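Local coordinates for uncharacterized protein lp_2664 (Lactobacillus plantarum WCFS1, PDB 2PJQ), which is of unknown function but belongs to the HD-domain family and is probably a metal-dependent phosphohydrolase, at residues L130-I138 against L198-F209; M105-G113 against H162-H170. All coordinates share one frame; numbering follows the deposited sequence.

Interaction 1 (L130-I138 against L198-F209); sequences LDAIGAIGI and LAAHRTAVMHEF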
loop_
_atom_site.group_PDB
_atom_site.type_symbol
_atom_site.label_atom_id
_atom_site.label_comp_id
_atom_site.label_asym_id
_atom_site.label_seq_id
_atom_site.Cartn_x
_atom_site.Cartn_y
_atom_site.Cartn_z
ATOM N N LEU B 130 -1.713 4.485 17.280
ATOM C CA LEU B 130 -0.881 5.628 16.926
ATOM C C LEU B 130 0.018 5.355 15.733
ATOM O O LEU B 130 0.481 6.283 15.089
ATOM C CB LEU B 130 -0.037 6.056 18.124
ATOM C CG LEU B 130 -0.697 7.146 18.956
ATOM C CD1 LEU B 130 0.203 7.498 20.088
ATOM C CD2 LEU B 130 -0.950 8.380 18.089
ATOM N N ASP B 131 0.250 4.072 15.453
ATOM C CA ASP B 131 1.082 3.639 14.339
ATOM C C ASP B 131 0.234 3.155 13.173
ATOM O O ASP B 131 0.749 2.537 12.245
ATOM C CB ASP B 131 2.000 2.507 14.771
ATOM C CG ASP B 131 3.200 2.358 13.852
ATOM O OD1 ASP B 131 4.013 3.317 13.777
ATOM O OD2 ASP B 131 3.336 1.298 13.194
ATOM N N ALA B 132 -1.068 3.408 13.233
ATOM C CA ALA B 132 -1.965 2.993 12.167
ATOM C C ALA B 132 -2.673 4.207 11.582
ATOM O O ALA B 132 -3.774 4.109 11.043
ATOM C CB ALA B 132 -2.986 1.981 12.686
ATOM N N ILE B 133 -2.031 5.356 11.711
ATOM C CA ILE B 133 -2.582 6.598 11.201
ATOM C C ILE B 133 -1.383 7.410 10.800
ATOM O O ILE B 133 -0.252 6.967 10.979
ATOM C CB ILE B 133 -3.413 7.366 12.272
ATOM C CG1 ILE B 133 -2.523 7.781 13.454
ATOM C CG2 ILE B 133 -4.590 6.496 12.732
ATOM C CD1 ILE B 133 -3.273 8.517 14.578
ATOM N N GLY B 134 -1.607 8.603 10.276
ATOM C CA GLY B 134 -0.478 9.387 9.835
ATOM C C GLY B 134 -0.006 8.730 8.549
ATOM O O GLY B 134 -0.587 7.743 8.106
ATOM N N ALA B 135 1.038 9.289 7.948
ATOM C CA ALA B 135 1.603 8.779 6.705
ATOM C C ALA B 135 1.899 7.290 6.844
ATOM O O ALA B 135 1.632 6.490 5.923
ATOM C CB ALA B 135 2.873 9.535 6.380
ATOM N N ILE B 136 2.436 6.916 8.004
ATOM C CA ILE B 136 2.751 5.522 8.254
ATOM C C ILE B 136 1.509 4.639 8.177
ATOM O O ILE B 136 1.542 3.562 7.581
ATOM C CB ILE B 136 3.443 5.356 9.594
ATOM C CG1 ILE B 136 4.937 5.689 9.419
ATOM C CG2 ILE B 136 3.207 3.957 10.123
ATOM C CD1 ILE B 136 5.772 5.640 10.695
ATOM N N GLY B 137 0.414 5.100 8.770
ATOM C CA GLY B 137 -0.825 4.347 8.697
ATOM C C GLY B 137 -1.231 4.194 7.239
ATOM O O GLY B 137 -1.578 3.107 6.798
ATOM N N ILE B 138 -1.197 5.283 6.478
ATOM C CA ILE B 138 -1.546 5.203 5.060
ATOM C C ILE B 138 -0.748 4.065 4.412
ATOM O O ILE B 138 -1.314 3.125 3.846
ATOM C CB ILE B 138 -1.193 6.500 4.319
ATOM C CG1 ILE B 138 -2.040 7.660 4.861
ATOM C CG2 ILE B 138 -1.386 6.301 2.822
ATOM C CD1 ILE B 138 -1.634 9.024 4.332
ATOM N N LEU B 198 -0.532 13.702 19.953
ATOM C CA LEU B 198 0.216 13.124 18.859
ATOM C C LEU B 198 -0.709 12.693 17.735
ATOM O O LEU B 198 -0.414 12.886 16.562
ATOM C CB LEU B 198 1.012 11.939 19.373
ATOM C CG LEU B 198 2.191 11.606 18.480
ATOM C CD1 LEU B 198 2.929 12.889 18.175
ATOM C CD2 LEU B 198 3.095 10.588 19.159
ATOM N N ALA B 199 -1.836 12.105 18.111
ATOM C CA ALA B 199 -2.823 11.651 17.150
ATOM C C ALA B 199 -3.414 12.856 16.430
ATOM O O ALA B 199 -4.132 12.705 15.449
ATOM C CB ALA B 199 -3.919 10.881 17.858
ATOM N N ALA B 200 -3.096 14.049 16.922
ATOM C CA ALA B 200 -3.597 15.290 16.339
ATOM C C ALA B 200 -2.839 15.734 15.090
ATOM O O ALA B 200 -3.422 16.366 14.217
ATOM C CB ALA B 200 -3.572 16.398 17.381
ATOM N N HIS B 201 -1.546 15.433 14.996
ATOM C CA HIS B 201 -0.805 15.813 13.795
ATOM C C HIS B 201 -0.622 14.597 12.898
ATOM O O HIS B 201 0.369 14.466 12.184
ATOM C CB HIS B 201 0.571 16.399 14.121
ATOM C CG HIS B 201 1.222 17.082 12.949
ATOM N ND1 HIS B 201 1.085 16.629 11.652
ATOM C CD2 HIS B 201 2.016 18.177 12.878
ATOM C CE1 HIS B 201 1.764 17.415 10.835
ATOM N NE2 HIS B 201 2.338 18.362 11.554
ATOM N N ARG B 202 -1.594 13.699 12.929
ATOM C CA ARG B 202 -1.497 12.513 12.115
ATOM C C ARG B 202 -2.799 12.205 11.396
ATOM O O ARG B 202 -2.944 11.137 10.819
ATOM C CB ARG B 202 -1.057 11.335 12.992
ATOM C CG ARG B 202 0.310 11.554 13.619
ATOM C CD ARG B 202 0.854 10.316 14.287
ATOM N NE ARG B 202 2.285 10.459 14.536
ATOM C CZ ARG B 202 3.067 9.499 15.026
ATOM N NH1 ARG B 202 2.556 8.319 15.332
ATOM N NH2 ARG B 202 4.368 9.706 15.176
ATOM N N THR B 203 -3.736 13.149 11.408
ATOM C CA THR B 203 -5.023 12.943 10.748
ATOM C C THR B 203 -5.118 13.759 9.459
ATOM O O THR B 203 -5.709 13.324 8.469
ATOM C CB THR B 203 -6.174 13.350 11.690
ATOM O OG1 THR B 203 -5.942 12.770 12.972
ATOM C CG2 THR B 203 -7.532 12.840 11.178
ATOM N N ALA B 204 -4.525 14.944 9.479
ATOM C CA ALA B 204 -4.558 15.833 8.338
ATOM C C ALA B 204 -4.046 15.167 7.067
ATOM O O ALA B 204 -4.563 15.405 5.976
ATOM C CB ALA B 204 -3.751 17.068 8.645
ATOM N N VAL B 205 -3.031 14.328 7.221
ATOM C CA VAL B 205 -2.402 13.616 6.109
ATOM C C VAL B 205 -3.293 12.530 5.539
ATOM O O VAL B 205 -3.388 12.352 4.338
ATOM C CB VAL B 205 -1.101 12.936 6.569
ATOM C CG1 VAL B 205 -0.210 12.677 5.363
ATOM C CG2 VAL B 205 -0.399 13.797 7.637
HETATM N N MSE B 206 -3.921 11.775 6.423
HETATM C CA MSE B 206 -4.792 10.712 5.991
HETATM C C MSE B 206 -5.938 11.342 5.228
HETATM O O MSE B 206 -6.315 10.842 4.168
HETATM C CB MSE B 206 -5.317 9.928 7.190
HETATM C CG MSE B 206 -4.253 9.242 8.026
HETATM SE SE MSE B 206 -5.074 8.234 9.475
HETATM C CE MSE B 206 -5.020 6.474 8.697
ATOM N N HIS B 207 -6.485 12.440 5.756
ATOM C CA HIS B 207 -7.589 13.128 5.075
ATOM C C HIS B 207 -7.196 13.694 3.713
ATOM O O HIS B 207 -8.000 13.682 2.793
ATOM C CB HIS B 207 -8.188 14.242 5.941
ATOM C CG HIS B 207 -9.284 13.773 6.839
ATOM N ND1 HIS B 207 -9.066 13.420 8.153
ATOM C CD2 HIS B 207 -10.586 13.508 6.590
ATOM C CE1 HIS B 207 -10.187 12.950 8.673
ATOM N NE2 HIS B 207 -11.125 12.990 7.746
ATOM N N GLU B 208 -5.973 14.198 3.583
ATOM C CA GLU B 208 -5.512 14.707 2.293
ATOM C C GLU B 208 -5.384 13.548 1.296
ATOM O O GLU B 208 -5.591 13.717 0.088
ATOM C CB GLU B 208 -4.162 15.415 2.443
ATOM C CG GLU B 208 -4.297 16.908 2.761
ATOM C CD GLU B 208 -3.128 17.437 3.570
ATOM O OE1 GLU B 208 -1.982 17.352 3.072
ATOM O OE2 GLU B 208 -3.357 17.933 4.705
ATOM N N PHE B 209 -5.060 12.368 1.818
ATOM C CA PHE B 209 -4.901 11.186 0.991
ATOM C C PHE B 209 -6.235 10.664 0.470
ATOM O O PHE B 209 -6.385 10.471 -0.733
ATOM C CB PHE B 209 -4.166 10.085 1.765
ATOM C CG PHE B 209 -4.021 8.807 0.999
ATOM C CD1 PHE B 209 -3.204 8.738 -0.124
ATOM C CD2 PHE B 209 -4.737 7.677 1.371
ATOM C CE1 PHE B 209 -3.104 7.553 -0.871
ATOM C CE2 PHE B 209 -4.646 6.487 0.630
ATOM C CZ PHE B 209 -3.827 6.430 -0.493
#
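I138 lays its CG2 methyl over one face of the F209 ring, 3.8 Å from the centroid and 8° off the ring normal, a CH-pi contact centred on the ring. CG2 lies anti to the backbone N, while CG1, beside that N, carries CD1 to F209 CB and V205 CG1. M206, a selenomethionine, bends at its last torsion and sets SE against I133 CB. I133 crosses R202 at about a right angle, with CD1 also 4.1 Å from A199 CB. R202 runs extended from CG to NE and gives NH1 to L130 O at 2.9 Å; the oxygen lies near the guanidinium plane, but the N-H is bent to 130° and approaches from above the carbonyl plane. NH2 is salt-bridged to D220 of the second subunit. With an alanine in place of R202, L130 O is likely to lose this donor and that aspartate its positive mate. D131 makes a salt bridge to R37 and a hydrogen bond to H34, part of a probable HD-type site without metal here. The contact joins helices 134-148 and 204-219, the axes of 134-138 and 204-209 at 42°; helices 175-183 and 186-189 pack alongside, and E216 of the second subunit accepts hydrogen bonds from A135 N and I136 N.

Interaction 2 (M105-G113 against H162-H170); sequences MSFSKSFNG and HMTREQYRH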
loop_
_atom_site.group_PDB
_atom_site.type_symbol
_atom_site.label_atom_id
_atom_site.label_comp_id
_atom_site.label_asym_id
_atom_site.label_seq_id
_atom_site.Cartn_x
_atom_site.Cartn_y
_atom_site.Cartn_z
HETATM N N MSE B 105 -8.530 -5.107 23.293
HETATM C CA MSE B 105 -8.093 -3.750 23.009
HETATM C C MSE B 105 -8.255 -3.457 21.527
HETATM O O MSE B 105 -8.095 -2.318 21.086
HETATM C CB MSE B 105 -6.632 -3.617 23.361
HETATM C CG MSE B 105 -5.822 -4.671 22.662
HETATM SE SE MSE B 105 -4.002 -4.162 22.528
HETATM C CE MSE B 105 -3.883 -3.961 20.611
ATOM N N SER B 106 -8.547 -4.489 20.748
ATOM C CA SER B 106 -8.716 -4.274 19.326
ATOM C C SER B 106 -10.042 -3.581 19.033
ATOM O O SER B 106 -11.028 -3.743 19.755
ATOM C CB SER B 106 -8.627 -5.595 18.555
ATOM O OG SER B 106 -7.324 -6.151 18.636
ATOM N N PHE B 107 -10.022 -2.787 17.968
ATOM C CA PHE B 107 -11.175 -2.044 17.481
ATOM C C PHE B 107 -12.233 -3.058 17.038
ATOM O O PHE B 107 -13.433 -2.833 17.202
ATOM C CB PHE B 107 -10.737 -1.195 16.290
ATOM C CG PHE B 107 -11.837 -0.404 15.654
ATOM C CD1 PHE B 107 -12.256 0.797 16.204
ATOM C CD2 PHE B 107 -12.404 -0.826 14.462
ATOM C CE1 PHE B 107 -13.221 1.574 15.570
ATOM C CE2 PHE B 107 -13.368 -0.058 13.819
ATOM C CZ PHE B 107 -13.776 1.145 14.372
ATOM N N SER B 108 -11.771 -4.171 16.469
ATOM C CA SER B 108 -12.664 -5.222 15.996
ATOM C C SER B 108 -13.583 -5.655 17.130
ATOM O O SER B 108 -14.762 -5.936 16.917
ATOM C CB SER B 108 -11.854 -6.423 15.485
ATOM O OG SER B 108 -10.990 -6.952 16.482
ATOM N N LYS B 109 -13.031 -5.693 18.339
ATOM C CA LYS B 109 -13.789 -6.093 19.516
ATOM C C LYS B 109 -14.831 -5.057 19.917
ATOM O O LYS B 109 -16.001 -5.393 20.092
ATOM C CB LYS B 109 -12.842 -6.355 20.691
ATOM C CG LYS B 109 -12.159 -7.713 20.653
ATOM C CD LYS B 109 -13.193 -8.836 20.600
ATOM C CE LYS B 109 -12.585 -10.195 20.923
ATOM N NZ LYS B 109 -12.221 -10.328 22.365
ATOM N N SER B 110 -14.401 -3.803 20.048
ATOM C CA SER B 110 -15.278 -2.699 20.445
ATOM C C SER B 110 -16.699 -2.803 19.898
ATOM O O SER B 110 -17.641 -2.311 20.519
ATOM C CB SER B 110 -14.673 -1.352 20.025
ATOM O OG SER B 110 -14.666 -1.197 18.615
ATOM N N PHE B 111 -16.854 -3.430 18.736
ATOM C CA PHE B 111 -18.179 -3.583 18.147
ATOM C C PHE B 111 -19.083 -4.362 19.101
ATOM O O PHE B 111 -20.245 -4.004 19.295
ATOM C CB PHE B 111 -18.099 -4.306 16.798
ATOM C CG PHE B 111 -17.361 -3.535 15.738
ATOM C CD1 PHE B 111 -15.981 -3.668 15.590
ATOM C CD2 PHE B 111 -18.046 -2.667 14.890
ATOM C CE1 PHE B 111 -15.295 -2.947 14.613
ATOM C CE2 PHE B 111 -17.368 -1.942 13.913
ATOM C CZ PHE B 111 -15.991 -2.083 13.773
ATOM N N ASN B 112 -18.542 -5.420 19.702
ATOM C CA ASN B 112 -19.306 -6.236 20.645
ATOM C C ASN B 112 -19.650 -5.433 21.911
ATOM O O ASN B 112 -19.899 -6.008 22.973
ATOM C CB ASN B 112 -18.515 -7.500 21.033
ATOM C CG ASN B 112 -18.108 -8.340 19.824
ATOM O OD1 ASN B 112 -18.907 -8.574 18.915
ATOM N ND2 ASN B 112 -16.862 -8.809 19.822
ATOM N N GLY B 113 -19.661 -4.106 21.788
ATOM C CA GLY B 113 -19.973 -3.246 22.919
ATOM C C GLY B 113 -18.738 -2.716 23.632
ATOM O O GLY B 113 -17.669 -3.316 23.521
ATOM N N HIS B 162 -22.666 0.364 10.702
ATOM C CA HIS B 162 -23.018 -0.368 11.914
ATOM C C HIS B 162 -22.416 -1.771 11.936
ATOM O O HIS B 162 -23.096 -2.749 12.247
ATOM C CB HIS B 162 -24.547 -0.439 12.083
ATOM C CG HIS B 162 -25.329 0.090 10.914
ATOM N ND1 HIS B 162 -25.503 -0.622 9.746
ATOM C CD2 HIS B 162 -26.017 1.249 10.754
ATOM C CE1 HIS B 162 -26.267 0.071 8.919
ATOM N NE2 HIS B 162 -26.592 1.210 9.507
HETATM N N MSE B 163 -21.127 -1.852 11.624
HETATM C CA MSE B 163 -20.409 -3.121 11.580
HETATM C C MSE B 163 -20.495 -3.958 12.850
HETATM O O MSE B 163 -20.790 -3.448 13.930
HETATM C CB MSE B 163 -18.938 -2.871 11.265
HETATM C CG MSE B 163 -18.682 -2.127 9.975
HETATM SE SE MSE B 163 -16.805 -1.702 9.802
HETATM C CE MSE B 163 -16.196 -3.362 9.058
ATOM N N THR B 164 -20.217 -5.251 12.701
ATOM C CA THR B 164 -20.235 -6.199 13.812
ATOM C C THR B 164 -18.962 -7.049 13.781
ATOM O O THR B 164 -18.361 -7.235 12.720
ATOM C CB THR B 164 -21.451 -7.148 13.728
ATOM O OG1 THR B 164 -21.308 -8.012 12.594
ATOM C CG2 THR B 164 -22.740 -6.350 13.592
ATOM N N ARG B 165 -18.566 -7.559 14.947
ATOM C CA ARG B 165 -17.365 -8.390 15.097
ATOM C C ARG B 165 -17.023 -9.191 13.849
ATOM O O ARG B 165 -15.896 -9.145 13.351
ATOM C CB ARG B 165 -17.535 -9.357 16.277
ATOM C CG ARG B 165 -16.413 -10.396 16.440
ATOM C CD ARG B 165 -15.073 -9.761 16.816
ATOM N NE ARG B 165 -14.066 -10.761 17.177
ATOM C CZ ARG B 165 -12.808 -10.477 17.516
ATOM N NH1 ARG B 165 -12.389 -9.217 17.542
ATOM N NH2 ARG B 165 -11.967 -11.452 17.832
ATOM N N GLU B 166 -18.007 -9.927 13.351
ATOM C CA GLU B 166 -17.812 -10.741 12.167
ATOM C C GLU B 166 -17.616 -9.876 10.930
ATOM O O GLU B 166 -16.530 -9.852 10.351
ATOM C CB GLU B 166 -19.011 -11.661 11.980
ATOM C CG GLU B 166 -19.366 -12.426 13.238
ATOM C CD GLU B 166 -20.502 -13.396 13.024
ATOM O OE1 GLU B 166 -20.386 -14.250 12.118
ATOM O OE2 GLU B 166 -21.507 -13.310 13.765
ATOM N N GLN B 167 -18.665 -9.161 10.536
ATOM C CA GLN B 167 -18.593 -8.312 9.356
ATOM C C GLN B 167 -17.194 -7.753 9.143
ATOM O O GLN B 167 -16.565 -8.006 8.116
ATOM C CB GLN B 167 -19.588 -7.155 9.456
ATOM C CG GLN B 167 -21.042 -7.583 9.543
ATOM C CD GLN B 167 -22.000 -6.468 9.158
ATOM O OE1 GLN B 167 -23.194 -6.528 9.456
ATOM N NE2 GLN B 167 -21.480 -5.449 8.478
ATOM N N TYR B 168 -16.705 -7.012 10.133
ATOM C CA TYR B 168 -15.386 -6.391 10.060
ATOM C C TYR B 168 -14.224 -7.342 9.787
ATOM O O TYR B 168 -13.390 -7.077 8.918
ATOM C CB TYR B 168 -15.096 -5.606 11.349
ATOM C CG TYR B 168 -13.715 -4.975 11.378
ATOM C CD1 TYR B 168 -13.305 -4.098 10.368
ATOM C CD2 TYR B 168 -12.811 -5.273 12.397
ATOM C CE1 TYR B 168 -12.028 -3.538 10.370
ATOM C CE2 TYR B 168 -11.530 -4.716 12.410
ATOM C CZ TYR B 168 -11.146 -3.851 11.393
ATOM O OH TYR B 168 -9.883 -3.302 11.395
ATOM N N ARG B 169 -14.163 -8.441 10.531
ATOM C CA ARG B 169 -13.075 -9.396 10.366
ATOM C C ARG B 169 -13.289 -10.356 9.197
ATOM O O ARG B 169 -12.336 -10.719 8.507
ATOM C CB ARG B 169 -12.862 -10.170 11.675
ATOM C CG ARG B 169 -11.615 -11.047 11.705
ATOM C CD ARG B 169 -11.048 -11.165 13.119
ATOM N NE ARG B 169 -12.039 -11.617 14.096
ATOM C CZ ARG B 169 -12.604 -12.822 14.096
ATOM N NH1 ARG B 169 -12.278 -13.713 13.169
ATOM N NH2 ARG B 169 -13.500 -13.134 15.024
ATOM N N HIS B 170 -14.533 -10.756 8.961
ATOM C CA HIS B 170 -14.824 -11.672 7.863
ATOM C C HIS B 170 -15.050 -10.952 6.535
ATOM O O HIS B 170 -14.283 -11.135 5.591
ATOM C CB HIS B 170 -16.047 -12.533 8.190
ATOM C CG HIS B 170 -16.568 -13.313 7.020
ATOM N ND1 HIS B 170 -17.001 -12.710 5.858
ATOM C CD2 HIS B 170 -16.733 -14.643 6.837
ATOM C CE1 HIS B 170 -17.411 -13.636 5.010
ATOM N NE2 HIS B 170 -17.259 -14.819 5.580
#
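The planes of the F111 and Y168 rings lie 29° apart, but the rings are slid so far, centroids 5.7 Å apart, that they barely overlap; F111 CE1 reaches Y168 CD2 at 4.1 Å. The CD2-CE2 side of F111 lies against M163, a selenomethionine, with CD2 by the carbonyl O and CE2 by CB, and SE sits 5.1 Å from the ring centroid in an oblique Met-aromatic contact. Y168 swings its ring across to the short helix 107-110, where the CB of S108 meets it at the edge, in the ring plane. F107 adds a looser touch, its CD2 4.5 Å from Y168 CE2. R165, bent at chi2 (66°), sets its guanidinium against K109, whose CD and CE methylenes lie over one face, while NE of R169 lies over the opposite face. S108 OG comes to the guanidinium edge, 2.9 Å from R165 NH1, at an angle too poor for a hydrogen bond. N112 rests its amide against the aliphatic part of R165, OD1 beside CB, the amide and guanidinium planes 61° apart. The ammonium of K109 turns instead to the carbonyl of D103. The contact thus ties helix 107-110 and its following turn to the start of helix 165-170, with helix 175-183 touching F107, M163 and Y168 and helix 119-130 touching F107.

How the interactions relate
Interaction 1 is a buried contact and interaction 2 a partly buried one, though both centres lie about 14 Å from the centre of the chain. Their centres are about 22 Å apart, their nearest atoms about 9 Å, and they do not touch. Their segments alternate along the sequence, and helix 175-183 packs against both. The chemistry differs with place: 130-138 against 198-209 is mostly aliphatic and selenomethionine packing, with one arginine bond to a backbone carbonyl and a salt bridge to the second subunit, whereas 105-113 against 162-170 mixes aromatic rings with polar and charged side chains, has no hydrogen bond across it, and meets no other chain of the assembly.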